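Long-range contacts in effector protein Lem4 (lpg1101) (Legionella pneumophila subsp. pneumophila, PDB 6CGK), which is a membrane-associated protein tyrosine phosphatase of the haloacid dehalogenase (HAD) superfamily, represented here by its inactivated HAD domain: residues Leu22-Thr27 against Asn99-Leu104; His85-Ile90 against Cys199-Lys204; Ile116-Gly121 against Val137-Lys142; Pro147-Ile152 against Leu175-Asn180. The protein carries 1 engineered substitution. One frame throughout, in Å; residues are numbered along the deposited sequence.

In the fold
Following the chain from the N terminus, interaction 1 opens at the end of the central strand 19-23 and closes a loop when helix 98-107 comes back to it. Interaction 2 opens before that, at the start of strand 89-93, and closes only at the C-terminal helix 200-206, so the two cross. Interactions 3 and 4 are nested inside the long loop of interaction 2 and follow one another: strand 116-118 with helix 132-140, then strand 150-154 with strand 176-180. All four reach the same parallel sheet. Interactions 3 and 4 are joined by the E140-R150 salt bridge, interactions 2 and 4 by C199 against F149, and interactions 1 and 3 by I101 against I117.

Interaction 1 of 4, residues Leu22-Thr27 against Asn99-Leu104. Engineered in segment 22-27: N23 (natural residue Asp). With MG (magnesium ion), chain C; PO4 (phosphate ion), chain B.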
# COMPACT_ATOMS: atom_id res chain seq x y z
N LEU A 22 -1.43 1.30 3.17
CA LEU A 22 -0.51 2.20 2.48
C LEU A 22 -1.21 2.77 1.26
O LEU A 22 -1.73 2.02 0.43
CB LEU A 22 0.77 1.48 2.06
CG LEU A 22 1.55 0.64 3.09
CD1 LEU A 22 2.73 -0.06 2.44
CD2 LEU A 22 2.01 1.52 4.24
N ASN A 23 -1.22 4.09 1.17
CA ASN A 23 -1.44 4.74 -0.10
C ASN A 23 -0.30 4.36 -1.05
O ASN A 23 0.77 3.96 -0.63
CB ASN A 23 -1.49 6.25 0.12
CG ASN A 23 -1.72 6.98 -1.12
OD1 ASN A 23 -0.86 7.74 -1.56
ND2 ASN A 23 -2.90 6.81 -1.71
N PHE A 24 -0.54 4.50 -2.36
CA PHE A 24 0.52 4.15 -3.31
C PHE A 24 1.25 5.38 -3.86
O PHE A 24 2.41 5.60 -3.54
CB PHE A 24 -0.02 3.33 -4.48
CG PHE A 24 1.06 2.83 -5.41
CD1 PHE A 24 1.86 1.74 -5.02
CD2 PHE A 24 1.26 3.41 -6.65
CE1 PHE A 24 2.86 1.27 -5.89
CE2 PHE A 24 2.26 2.95 -7.52
CZ PHE A 24 3.07 1.88 -7.13
N ASP A 25 0.58 6.21 -4.67
CA ASP A 25 1.28 7.32 -5.32
C ASP A 25 1.68 8.36 -4.29
O ASP A 25 0.82 8.88 -3.55
CB ASP A 25 0.40 7.99 -6.38
CG ASP A 25 0.05 7.07 -7.51
OD1 ASP A 25 0.98 6.56 -8.16
OD2 ASP A 25 -1.15 6.84 -7.75
N GLY A 26 2.95 8.68 -4.24
CA GLY A 26 3.46 9.70 -3.34
C GLY A 26 3.84 9.17 -1.98
O GLY A 26 4.47 9.90 -1.20
N THR A 27 3.43 7.95 -1.66
CA THR A 27 3.73 7.30 -0.40
C THR A 27 4.76 6.20 -0.63
O THR A 27 5.89 6.29 -0.16
CB THR A 27 2.45 6.74 0.21
OG1 THR A 27 1.53 7.81 0.40
CG2 THR A 27 2.72 6.10 1.55
N ASN A 99 -3.13 -2.57 -12.39
CA ASN A 99 -2.01 -3.10 -13.17
C ASN A 99 -0.79 -2.19 -13.14
O ASN A 99 0.35 -2.65 -13.35
CB ASN A 99 -2.46 -3.37 -14.60
CG ASN A 99 -3.35 -4.59 -14.67
OD1 ASN A 99 -3.18 -5.51 -13.85
ND2 ASN A 99 -4.32 -4.59 -15.59
N TYR A 100 -0.99 -0.90 -12.91
CA TYR A 100 0.18 -0.03 -12.75
C TYR A 100 0.87 -0.34 -11.43
O TYR A 100 2.11 -0.42 -11.36
CB TYR A 100 -0.25 1.43 -12.80
CG TYR A 100 0.87 2.44 -12.70
CD1 TYR A 100 1.72 2.67 -13.79
CD2 TYR A 100 1.06 3.18 -11.52
CE1 TYR A 100 2.74 3.62 -13.71
CE2 TYR A 100 2.06 4.13 -11.43
CZ TYR A 100 2.90 4.35 -12.54
OH TYR A 100 3.90 5.30 -12.48
N ILE A 101 0.08 -0.50 -10.37
CA ILE A 101 0.64 -0.86 -9.07
C ILE A 101 1.38 -2.18 -9.16
O ILE A 101 2.53 -2.28 -8.71
CB ILE A 101 -0.46 -0.87 -8.00
CG1 ILE A 101 -1.02 0.55 -7.87
CG2 ILE A 101 0.11 -1.49 -6.68
CD1 ILE A 101 -2.34 0.65 -7.00
N LYS A 102 0.75 -3.22 -9.73
CA LYS A 102 1.44 -4.51 -9.85
C LYS A 102 2.71 -4.39 -10.68
O LYS A 102 3.73 -5.01 -10.37
CB LYS A 102 0.53 -5.57 -10.48
CG LYS A 102 -0.64 -5.98 -9.56
CD LYS A 102 -1.49 -7.06 -10.23
CE LYS A 102 -2.55 -7.62 -9.29
NZ LYS A 102 -3.39 -8.59 -10.05
N ALA A 103 2.65 -3.61 -11.77
CA ALA A 103 3.82 -3.46 -12.61
C ALA A 103 4.99 -2.88 -11.83
O ALA A 103 6.12 -3.35 -11.94
CB ALA A 103 3.48 -2.56 -13.83
N LEU A 104 4.74 -1.81 -11.08
CA LEU A 104 5.87 -1.18 -10.37
C LEU A 104 6.42 -2.12 -9.30
O LEU A 104 7.65 -2.23 -9.15
CB LEU A 104 5.44 0.15 -9.73
CG LEU A 104 5.73 1.32 -10.70
CD1 LEU A 104 5.02 1.13 -12.03
CD2 LEU A 104 5.35 2.65 -10.08
MG MG C . -0.94 9.35 -2.66
P PO4 B . -3.04 7.26 -4.76
O1 PO4 B . -2.27 5.94 -4.73
O2 PO4 B . -4.46 7.15 -4.22
O3 PO4 B . -3.09 7.69 -6.22
O4 PO4 B . -2.26 8.33 -4.02
O HOH W 1 -0.91 11.06 -3.78
O HOH W 2 -2.68 9.95 -1.69
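Behind the magnesium site, the loop that leaves strand 19-23 plants F24 on Y100, I101 and L104 of helix 98-107. The F24 side chain runs away from the metal: with CG anti to the backbone N (chi1 -174°), the ring reaches the helix. I101 CG1 lies over the centre of one ring face, 3.9 Å from the centroid of F24 and only 13° off the normal, a clear CH-pi contact. L104 comes in at the ring's edge, its CB in the plane and its CD2 3.8 Å from F24 CZ. Y100 CE2 also approaches the edge, and the rim of its own ring faces D25 OD1. On the side of F24 away from the helix, the backbone faces the ligands. D25 N gives phosphate O1 a nearly straight bond of 2.9 Å (167°), F24 N a longer and more bent one to the same oxygen, and D25 O binds magnesium at 2.0 Å. N23, engineered from Asp, and D155 are further metal ligands, while N96 holds the D25 carboxylate. The sequence around F24 is HAD motif I, a metal- and phosphate-binding loop at the end of the first sheet strand, here backed by a helix.

Interaction 2 of 4, residues His85-Ile90 against Cys199-Lys204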
# COMPACT_ATOMS: atom_id res chain seq x y z
N HIS A 85 4.69 -11.76 7.08
CA HIS A 85 3.42 -12.41 6.78
C HIS A 85 3.41 -13.81 7.38
O HIS A 85 4.44 -14.50 7.33
CB HIS A 85 3.23 -12.47 5.26
CG HIS A 85 1.89 -12.98 4.83
ND1 HIS A 85 1.62 -14.33 4.66
CD2 HIS A 85 0.74 -12.33 4.51
CE1 HIS A 85 0.37 -14.48 4.26
NE2 HIS A 85 -0.19 -13.28 4.17
N PRO A 86 2.28 -14.27 7.96
CA PRO A 86 0.95 -13.66 8.05
C PRO A 86 0.70 -12.87 9.33
O PRO A 86 -0.45 -12.44 9.52
CB PRO A 86 0.03 -14.87 7.99
CG PRO A 86 0.79 -15.93 8.73
CD PRO A 86 2.27 -15.67 8.43
N GLN A 87 1.71 -12.67 10.17
CA GLN A 87 1.47 -11.92 11.41
C GLN A 87 1.08 -10.47 11.13
O GLN A 87 0.36 -9.86 11.93
CB GLN A 87 2.70 -11.97 12.32
CG GLN A 87 2.75 -13.16 13.27
CD GLN A 87 3.38 -14.39 12.67
OE1 GLN A 87 4.01 -14.32 11.61
NE2 GLN A 87 3.23 -15.52 13.34
N VAL A 88 1.52 -9.92 10.00
CA VAL A 88 1.20 -8.57 9.57
C VAL A 88 0.78 -8.65 8.11
O VAL A 88 1.41 -9.35 7.32
CB VAL A 88 2.40 -7.62 9.73
CG1 VAL A 88 2.04 -6.20 9.30
CG2 VAL A 88 2.93 -7.70 11.17
N LYS A 89 -0.32 -7.97 7.76
CA LYS A 89 -0.80 -7.94 6.39
C LYS A 89 -0.62 -6.54 5.84
O LYS A 89 -0.75 -5.55 6.57
CB LYS A 89 -2.28 -8.35 6.29
CG LYS A 89 -2.54 -9.84 6.52
CD LYS A 89 -2.63 -10.58 5.19
CE LYS A 89 -2.97 -12.05 5.38
NZ LYS A 89 -2.98 -12.77 4.07
N ILE A 90 -0.35 -6.46 4.54
CA ILE A 90 -0.18 -5.20 3.82
C ILE A 90 -1.39 -5.00 2.92
O ILE A 90 -1.76 -5.91 2.17
CB ILE A 90 1.09 -5.19 2.96
CG1 ILE A 90 2.32 -5.51 3.82
CG2 ILE A 90 1.21 -3.84 2.20
CD1 ILE A 90 3.65 -5.57 2.97
N CYS A 199 3.82 -5.46 17.73
CA CYS A 199 3.28 -6.74 17.27
C CYS A 199 4.16 -7.85 17.85
O CYS A 199 5.16 -8.24 17.24
CB CYS A 199 3.21 -6.83 15.75
SG CYS A 199 2.18 -5.56 14.93
N ASP A 200 3.76 -8.36 19.01
CA ASP A 200 4.59 -9.32 19.74
C ASP A 200 4.91 -10.55 18.89
O ASP A 200 6.06 -10.98 18.82
CB ASP A 200 3.89 -9.72 21.04
N ILE A 201 3.89 -11.13 18.25
CA ILE A 201 4.14 -12.37 17.52
C ILE A 201 4.95 -12.08 16.27
O ILE A 201 5.74 -12.93 15.82
CB ILE A 201 2.82 -13.08 17.17
CG1 ILE A 201 1.90 -13.13 18.39
CG2 ILE A 201 3.12 -14.49 16.65
CD1 ILE A 201 2.50 -13.84 19.59
N ALA A 202 4.78 -10.89 15.69
CA ALA A 202 5.64 -10.49 14.59
C ALA A 202 7.11 -10.55 15.00
O ALA A 202 7.93 -11.21 14.34
CB ALA A 202 5.28 -9.08 14.12
N VAL A 203 7.46 -9.89 16.10
CA VAL A 203 8.87 -9.81 16.47
C VAL A 203 9.39 -11.16 16.97
O VAL A 203 10.58 -11.45 16.82
CB VAL A 203 9.08 -8.68 17.50
CG1 VAL A 203 8.26 -8.92 18.76
CG2 VAL A 203 10.55 -8.52 17.82
N LYS A 204 8.53 -12.00 17.54
CA LYS A 204 8.98 -13.33 17.95
C LYS A 204 9.38 -14.17 16.75
O LYS A 204 10.39 -14.89 16.79
CB LYS A 204 7.90 -14.03 18.77
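K89 NZ donates a 2.8 Å hydrogen bond to H85 NE2, arriving close to the plane of the imidazole and tying together the two ends of a short turn. Within that turn P86 follows a cis peptide bond, and its CB sits over one face of the H85 ring, toward the rim. The next two residues, Q87 and V88, carry the contact with the C-terminal helix 200-206. Q87 crosses I201 at about a right angle. Its chain is bent at chi2 (87°), which swings CD round while CG stays 3.7 Å from I201 CG2; the amide end then lies against the same methyl, with NE2 3.5 Å from I201 CG2. Nearer the backbone, Q87 CB packs on the A202 backbone, 4.0 Å from A202 CA. V88 works from one branch: CG2, anti to the carbonyl carbon, touches A202 CB at 4.0 Å and lies looser against C199 SG, at 4.4 Å. The contact is thus mostly aliphatic, with the Q87 amide and the C199 sulfur at its margins. C199 sits at the N-cap, and its O accepts the bond from V203 N that begins the helical pattern. Seen from the fold, this is plain packing well away from the metal site. V88 also leans on V81 of helix 72-82 and V20 of strand 19-23, the Q87 carbonyl takes a hydrogen bond from N18, and C199 touches F149, so helix 200-206 closes over the starting end of strand 89-93, beside the central strand.

Interaction 3 of 4, residues Ile116-Gly121 against Val137-Lys142; sequences IIYPRG and VSHEEK
Y118 and H139 join an outer strand of the Rossmann-like HAD sheet, 116-118, to helix 132-140, which lies beside it. Their side chains cross at about a right angle. In Y118, CG stands anti to the carbonyl carbon (chi1 -68°), and the ring extends its hydroxyl toward the helix; in H139, CG is anti to the backbone N (chi1 -165°), which sets CG on the tyrosine side. The two rings are oblique, with planes at 68°, so neither stacks on the other. What joins them is the 2.6 Å hydrogen bond between Y118 OH and H139 ND1, a short one in which either atom could be the donor. The hydroxyl lies in the plane of the imidazole, at its edge, and ND1 in turn lies near the plane of the phenol. I116 packs against both members of the pair. Its CG2 sits over one face of the Y118 ring, 3.6 Å above the plane and toward the rim, while the other branch runs on to meet the imidazole tip to tip, with I116 CD1 3.5 Å from H139 CE1. V91 and I93 of the neighbouring strand also touch the tyrosine. Just beyond the helix, K142 reaches alongside the same place. Its CD, ending the extended part of the chain, passes Y118 OH at 4.0 Å before the bends at chi3 and chi4; the ammonium has a salt bridge to E144. One water finishes the link: it is 2.7 Å from Y118 OH and accepts a weak hydrogen bond of 3.2 Å from K142 NZ.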
# COMPACT_ATOMS: atom_id res chain seq x y z
N ILE A 116 -2.80 -7.11 -0.46
CA ILE A 116 -4.13 -6.80 -0.96
C ILE A 116 -4.12 -5.40 -1.56
O ILE A 116 -3.65 -4.44 -0.93
CB ILE A 116 -5.17 -6.90 0.17
CG1 ILE A 116 -5.23 -8.33 0.68
CG2 ILE A 116 -6.54 -6.40 -0.33
CD1 ILE A 116 -6.37 -8.56 1.61
N ILE A 117 -4.61 -5.28 -2.79
CA ILE A 117 -4.63 -4.01 -3.51
C ILE A 117 -6.08 -3.61 -3.74
O ILE A 117 -6.84 -4.35 -4.38
CB ILE A 117 -3.87 -4.10 -4.85
CG1 ILE A 117 -2.40 -4.43 -4.62
CG2 ILE A 117 -4.06 -2.79 -5.62
CD1 ILE A 117 -1.67 -4.78 -5.93
N TYR A 118 -6.46 -2.44 -3.22
CA TYR A 118 -7.78 -1.86 -3.48
C TYR A 118 -7.58 -0.67 -4.40
O TYR A 118 -7.16 0.41 -3.94
CB TYR A 118 -8.48 -1.43 -2.19
CG TYR A 118 -8.88 -2.59 -1.32
CD1 TYR A 118 -9.71 -3.60 -1.80
CD2 TYR A 118 -8.42 -2.67 -0.02
CE1 TYR A 118 -10.10 -4.69 -0.94
CE2 TYR A 118 -8.82 -3.72 0.82
CZ TYR A 118 -9.64 -4.72 0.35
OH TYR A 118 -10.00 -5.77 1.22
N PRO A 119 -7.83 -0.83 -5.70
CA PRO A 119 -7.41 0.18 -6.69
C PRO A 119 -8.57 0.92 -7.32
O PRO A 119 -9.73 0.71 -6.92
CB PRO A 119 -6.68 -0.68 -7.72
CG PRO A 119 -7.63 -1.90 -7.81
CD PRO A 119 -8.18 -2.10 -6.35
N ARG A 120 -8.31 1.77 -8.32
CA ARG A 120 -9.44 2.35 -9.03
C ARG A 120 -10.17 1.25 -9.80
O ARG A 120 -9.65 0.14 -10.00
CB ARG A 120 -8.98 3.48 -9.97
CG ARG A 120 -8.63 3.02 -11.35
CD ARG A 120 -8.43 4.23 -12.34
NE ARG A 120 -9.62 5.01 -12.68
CZ ARG A 120 -10.44 4.74 -13.70
NH1 ARG A 120 -11.48 5.52 -13.94
NH2 ARG A 120 -10.23 3.69 -14.49
N GLY A 121 -11.41 1.56 -10.20
CA GLY A 121 -12.19 0.65 -11.00
C GLY A 121 -11.79 0.67 -12.46
O GLY A 121 -10.94 1.45 -12.91
N VAL A 137 -13.29 0.65 5.84
CA VAL A 137 -14.44 0.09 6.55
C VAL A 137 -14.74 -1.30 6.04
O VAL A 137 -14.93 -2.25 6.82
CB VAL A 137 -15.65 1.02 6.44
CG1 VAL A 137 -16.90 0.31 6.96
CG2 VAL A 137 -15.39 2.32 7.20
N SER A 138 -14.76 -1.47 4.71
CA SER A 138 -15.04 -2.78 4.12
C SER A 138 -13.99 -3.79 4.53
O SER A 138 -14.31 -4.95 4.82
CB SER A 138 -15.10 -2.68 2.61
OG SER A 138 -16.23 -1.91 2.21
N HIS A 139 -12.72 -3.39 4.53
CA HIS A 139 -11.68 -4.34 4.90
C HIS A 139 -11.81 -4.75 6.36
O HIS A 139 -11.70 -5.95 6.68
CB HIS A 139 -10.28 -3.79 4.65
CG HIS A 139 -9.24 -4.86 4.68
ND1 HIS A 139 -9.10 -5.76 3.64
CD2 HIS A 139 -8.39 -5.26 5.65
CE1 HIS A 139 -8.16 -6.64 3.96
NE2 HIS A 139 -7.73 -6.36 5.17
N GLU A 140 -12.03 -3.79 7.26
CA GLU A 140 -12.15 -4.15 8.68
C GLU A 140 -13.34 -5.07 8.92
O GLU A 140 -13.32 -5.87 9.87
CB GLU A 140 -12.28 -2.88 9.53
CG GLU A 140 -10.99 -2.03 9.53
CD GLU A 140 -9.79 -2.76 10.16
OE1 GLU A 140 -9.98 -3.62 11.06
OE2 GLU A 140 -8.65 -2.45 9.77
N GLU A 141 -14.36 -5.00 8.08
CA GLU A 141 -15.55 -5.81 8.29
C GLU A 141 -15.40 -7.23 7.77
O GLU A 141 -16.29 -8.05 8.04
CB GLU A 141 -16.76 -5.12 7.65
CG GLU A 141 -17.21 -3.93 8.46
CD GLU A 141 -18.36 -3.17 7.81
OE1 GLU A 141 -18.81 -3.58 6.73
OE2 GLU A 141 -18.80 -2.15 8.39
N LYS A 142 -14.31 -7.55 7.08
CA LYS A 142 -14.07 -8.94 6.69
C LYS A 142 -13.99 -9.81 7.95
O LYS A 142 -13.46 -9.37 8.97
CB LYS A 142 -12.78 -9.05 5.87
CG LYS A 142 -12.85 -8.30 4.54
CD LYS A 142 -11.52 -8.45 3.78
CE LYS A 142 -11.68 -9.34 2.56
NZ LYS A 142 -10.46 -10.17 2.36
O HOH W 3 -10.17 -8.14 -0.15

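Interaction 4 of 4, residues Pro147-Ile152 against Leu175-Asn180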
# COMPACT_ATOMS: atom_id res chain seq x y z
N PRO A 147 -9.23 -6.71 15.96
CA PRO A 147 -8.52 -5.53 16.47
C PRO A 147 -7.06 -5.83 16.73
O PRO A 147 -6.69 -6.95 17.07
CB PRO A 147 -9.25 -5.20 17.78
CG PRO A 147 -10.08 -6.36 18.06
CD PRO A 147 -10.36 -7.09 16.81
N GLY A 148 -6.25 -4.79 16.66
CA GLY A 148 -4.82 -4.93 16.88
C GLY A 148 -4.11 -3.70 16.33
O GLY A 148 -4.65 -2.60 16.33
N PHE A 149 -2.90 -3.92 15.83
CA PHE A 149 -2.07 -2.81 15.40
C PHE A 149 -2.48 -2.33 14.02
O PHE A 149 -2.79 -3.14 13.14
CB PHE A 149 -0.60 -3.23 15.40
CG PHE A 149 0.33 -2.18 14.90
CD1 PHE A 149 0.61 -1.05 15.65
CD2 PHE A 149 0.95 -2.33 13.67
CE1 PHE A 149 1.50 -0.08 15.18
CE2 PHE A 149 1.84 -1.36 13.18
CZ PHE A 149 2.11 -0.24 13.94
N ARG A 150 -2.49 -1.01 13.83
CA ARG A 150 -2.79 -0.41 12.54
C ARG A 150 -1.76 0.66 12.22
O ARG A 150 -1.54 1.58 13.01
CB ARG A 150 -4.20 0.22 12.49
CG ARG A 150 -5.37 -0.75 12.63
CD ARG A 150 -5.40 -1.77 11.47
NE ARG A 150 -6.56 -2.68 11.60
CZ ARG A 150 -6.57 -3.79 12.35
NH1 ARG A 150 -5.48 -4.15 13.04
NH2 ARG A 150 -7.65 -4.56 12.39
N LEU A 151 -1.14 0.54 11.04
CA LEU A 151 -0.25 1.55 10.51
C LEU A 151 -0.89 2.09 9.23
O LEU A 151 -1.35 1.31 8.40
CB LEU A 151 1.14 0.96 10.22
CG LEU A 151 2.14 1.87 9.48
CD1 LEU A 151 2.42 3.15 10.27
CD2 LEU A 151 3.43 1.12 9.18
N ILE A 152 -0.95 3.42 9.11
CA ILE A 152 -1.53 4.08 7.93
C ILE A 152 -0.54 5.12 7.47
O ILE A 152 -0.16 6.00 8.26
CB ILE A 152 -2.87 4.77 8.24
CG1 ILE A 152 -3.91 3.77 8.72
CG2 ILE A 152 -3.33 5.61 7.03
CD1 ILE A 152 -5.22 4.47 9.16
N LEU A 175 -5.10 1.42 18.50
CA LEU A 175 -3.65 1.30 18.45
C LEU A 175 -3.22 1.59 17.02
O LEU A 175 -2.82 0.71 16.27
CB LEU A 175 -3.18 -0.08 18.91
CG LEU A 175 -1.68 -0.36 18.91
CD1 LEU A 175 -0.94 0.63 19.79
CD2 LEU A 175 -1.43 -1.79 19.37
N VAL A 176 -3.31 2.86 16.64
CA VAL A 176 -3.03 3.30 15.28
C VAL A 176 -1.77 4.15 15.28
O VAL A 176 -1.59 5.00 16.16
CB VAL A 176 -4.21 4.10 14.69
CG1 VAL A 176 -3.94 4.45 13.24
CG2 VAL A 176 -5.49 3.30 14.82
N LYS A 177 -0.92 3.94 14.29
CA LYS A 177 0.17 4.86 13.98
C LYS A 177 -0.14 5.45 12.61
O LYS A 177 -0.31 4.71 11.65
CB LYS A 177 1.53 4.16 13.98
CG LYS A 177 2.01 3.76 15.36
CD LYS A 177 2.63 4.94 16.10
CE LYS A 177 3.16 4.51 17.47
NZ LYS A 177 4.17 5.46 18.01
N PHE A 178 -0.24 6.77 12.54
CA PHE A 178 -0.61 7.44 11.31
C PHE A 178 0.53 8.36 10.91
O PHE A 178 0.96 9.20 11.70
CB PHE A 178 -1.91 8.23 11.49
CG PHE A 178 -2.25 9.10 10.32
CD1 PHE A 178 -2.12 8.63 9.02
CD2 PHE A 178 -2.70 10.40 10.51
CE1 PHE A 178 -2.43 9.44 7.94
CE2 PHE A 178 -3.02 11.21 9.44
CZ PHE A 178 -2.89 10.74 8.15
N HIS A 179 1.02 8.18 9.68
CA HIS A 179 2.12 8.98 9.16
C HIS A 179 1.69 9.65 7.87
O HIS A 179 1.32 8.98 6.90
CB HIS A 179 3.36 8.12 8.97
CG HIS A 179 3.81 7.45 10.23
ND1 HIS A 179 4.39 8.15 11.26
CD2 HIS A 179 3.69 6.17 10.65
CE1 HIS A 179 4.64 7.32 12.26
NE2 HIS A 179 4.23 6.11 11.91
N ASN A 180 1.70 10.97 7.88
CA ASN A 180 1.43 11.79 6.71
C ASN A 180 2.69 12.60 6.47
O ASN A 180 3.09 13.41 7.32
CB ASN A 180 0.21 12.68 6.95
CG ASN A 180 -0.03 13.65 5.83
OD1 ASN A 180 -0.21 14.85 6.06
ND2 ASN A 180 -0.03 13.15 4.59
O HOH W 4 -6.09 -0.06 16.06
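L151 and H179 cross at about a right angle: chi1 of the leucine (172°) sets CG anti to the backbone N, and chi2 near 60° turns CD1 to the edge of the imidazole, in the ring plane, with L151 CD1 just 3.3 Å from H179 CD2. That is tight for two carbons. The ring itself is steadied from outside, by a stack on Y191 and a hydrogen bond from H179 NE2 to E194. Toward the start of the strands, on the same side, F149 stands across L175, its CD1 4.0 Å from L175 CG, while K177 CG meets the ring edge at F149 CE1, 3.9 Å away. On the other face I152 and F178 cross obliquely, I152 CG2 touching F178 CD1 at 3.8 Å, and R150 CB lies beside V176 CG2. The arginine then bends away at chi2 to a salt bridge with E140; its NH1 also donates to F149 O, at 2.9 Å, from above the carbonyl plane. In the backbone the strands run parallel, 9° apart. R150 and I152 each bond through both their N and their O: R150 N to L175 O, K177 N to R150 O (2.8 Å), I152 N to K177 O, and H179 N to I152 O (2.9 Å). At the start of the ladder one water bridges G148 O and L175 N. This pair forms the two strands of a beta-alpha-beta unit: helix 157-169 covers I152, V176 and F178, helix 188-198 covers F149 and L151, and strand 19-23 continues the sheet beyond strand 150-154.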